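Local coordinates for protein OR486 (Synthetic construct, PDB 4R80) that has no known biological function, being a de novo designed beta-sheet protein built to adopt a cystatin-like fold of one helix packed on an antiparallel sheet, at residues E45-N49 / G50-N54. Residues are numbered along the deposited sequence; the frame is centred on the assembly and turned at random.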
loop_
_atom_site.group_PDB
_atom_site.type_symbol
_atom_site.label_atom_id
_atom_site.label_comp_id
_atom_site.label_asym_id
_atom_site.label_seq_id
_atom_site.Cartn_x
_atom_site.Cartn_y
_atom_site.Cartn_z
ATOM N N GLU A 45 3.968 -3.274 -6.112
ATOM C CA GLU A 45 5.174 -3.822 -6.714
ATOM C C GLU A 45 6.053 -2.720 -7.296
ATOM O O GLU A 45 5.571 -1.814 -7.969
ATOM C CB GLU A 45 4.810 -4.834 -7.806
ATOM C CG GLU A 45 6.012 -5.496 -8.474
ATOM C CD GLU A 45 5.622 -6.636 -9.394
ATOM O OE1 GLU A 45 4.440 -7.028 -9.380
ATOM O OE2 GLU A 45 6.496 -7.139 -10.128
ATOM N N ILE A 46 7.354 -2.815 -7.028
ATOM C CA ILE A 46 8.342 -1.901 -7.591
ATOM C C ILE A 46 9.321 -2.659 -8.485
ATOM O O ILE A 46 9.820 -3.721 -8.113
ATOM C CB ILE A 46 9.124 -1.158 -6.484
ATOM C CG1 ILE A 46 8.172 -0.343 -5.606
ATOM C CG2 ILE A 46 10.180 -0.242 -7.078
ATOM C CD1 ILE A 46 8.875 0.508 -4.578
ATOM N N THR A 47 9.596 -2.108 -9.666
ATOM C CA THR A 47 10.541 -2.721 -10.593
ATOM C C THR A 47 11.518 -1.679 -11.121
ATOM O O THR A 47 11.218 -0.924 -12.043
ATOM C CB THR A 47 9.832 -3.402 -11.784
ATOM O OG1 THR A 47 8.981 -4.448 -11.300
ATOM C CG2 THR A 47 10.856 -3.997 -12.746
ATOM N N GLU A 48 12.702 -1.641 -10.509
ATOM C CA GLU A 48 13.725 -0.666 -10.856
ATOM C C GLU A 48 15.122 -1.243 -10.645
ATOM O O GLU A 48 15.337 -2.047 -9.735
ATOM C CB GLU A 48 13.569 0.624 -10.047
ATOM C CG GLU A 48 13.719 0.438 -8.547
ATOM C CD GLU A 48 13.475 1.721 -7.774
ATOM O OE1 GLU A 48 13.261 2.770 -8.414
ATOM O OE2 GLU A 48 13.493 1.678 -6.525
ATOM N N ASN A 49 16.057 -0.836 -11.497
ATOM C CA ASN A 49 17.465 -1.219 -11.380
ATOM C C ASN A 49 17.677 -2.730 -11.332
ATOM O O ASN A 49 18.475 -3.233 -10.541
ATOM C CB ASN A 49 18.087 -0.574 -10.137
ATOM C CG ASN A 49 17.793 0.905 -10.043
ATOM O OD1 ASN A 49 16.923 1.429 -10.742
ATOM N ND2 ASN A 49 18.506 1.601 -9.164
ATOM N N GLY A 50 16.956 -3.447 -12.190
ATOM C CA GLY A 50 17.082 -4.889 -12.285
ATOM C C GLY A 50 16.624 -5.642 -11.051
ATOM O O GLY A 50 17.022 -6.787 -10.837
ATOM N N LYS A 51 15.792 -5.005 -10.234
ATOM C CA LYS A 51 15.248 -5.653 -9.044
ATOM C C LYS A 51 13.725 -5.571 -8.989
ATOM O O LYS A 51 13.123 -4.628 -9.500
ATOM C CB LYS A 51 15.869 -5.076 -7.768
ATOM C CG LYS A 51 17.360 -5.341 -7.632
ATOM C CD LYS A 51 17.909 -4.800 -6.322
ATOM C CE LYS A 51 19.371 -5.183 -6.141
ATOM N NZ LYS A 51 19.942 -4.634 -4.882
ATOM N N LYS A 52 13.111 -6.569 -8.363
ATOM C CA LYS A 52 11.664 -6.614 -8.207
ATOM C C LYS A 52 11.292 -6.762 -6.736
ATOM O O LYS A 52 11.607 -7.770 -6.104
ATOM C CB LYS A 52 11.092 -7.778 -9.020
ATOM C CG LYS A 52 9.613 -8.045 -8.803
ATOM C CD LYS A 52 9.152 -9.226 -9.644
ATOM C CE LYS A 52 7.903 -9.867 -9.065
ATOM N NZ LYS A 52 8.178 -10.498 -7.745
ATOM N N THR A 53 10.623 -5.750 -6.197
ATOM C CA THR A 53 10.270 -5.727 -4.781
ATOM C C THR A 53 8.761 -5.776 -4.567
ATOM O O THR A 53 8.035 -4.884 -5.005
ATOM C CB THR A 53 10.849 -4.493 -4.064
ATOM O OG1 THR A 53 10.329 -3.302 -4.661
ATOM C CG2 THR A 53 12.361 -4.478 -4.166
ATOM N N ASN A 54 8.296 -6.822 -3.894
ATOM C CA ASN A 54 6.886 -6.951 -3.551
ATOM C C ASN A 54 6.608 -6.317 -2.195
ATOM O O ASN A 54 7.245 -6.659 -1.199
ATOM C CB ASN A 54 6.470 -8.421 -3.535
ATOM C CG ASN A 54 6.528 -9.057 -4.909
ATOM O OD1 ASN A 54 6.427 -8.373 -5.928
ATOM N ND2 ASN A 54 6.693 -10.374 -4.945
#
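Glu45 reaches diagonally over the hairpin to the side chain of Lys52, its OE2 lying 3.2 Å from Lys52 CE and close to CD and CG as well. CG of Glu45 stands anti to the backbone N (chi1 -178°) and the chain beyond it is extended, which carries the carboxylate over the neighbouring strand. The bend at the end of Lys52 turns NZ to Asn54 OD1 in a weak hydrogen bond; NZ is 4.4 Å from Glu45 OE2, too far for a salt bridge. Asn54 runs alongside Glu45, its amide turned 82° from the carboxylate. On the other face, a chi1 of 61° sets Thr53 OG1 between its backbone N and carbonyl carbon, 3.1 Å from Ile46 CB, while the two backbones share two nearly straight hydrogen bonds. A type I' turn from Glu48 to Lys51, with Asn49-Gly50 at its middle positions, makes the classic two-residue hairpin connection; Lys51 N hydrogen-bonds to Glu48 O at 3.0 Å from above the carbonyl plane. It joins the two middle strands of the four-stranded sheet, and Glu45 OE1 forms a long, weak ion pair with Arg31. With an alanine here in place of Glu45, the Lys52 methylenes would probably lose the carboxylate resting on them, and Arg31 its weak ionic partner. Carboxylate-methylene contact and weak polar links thus tie this face, while backbone hydrogen bonds set the register.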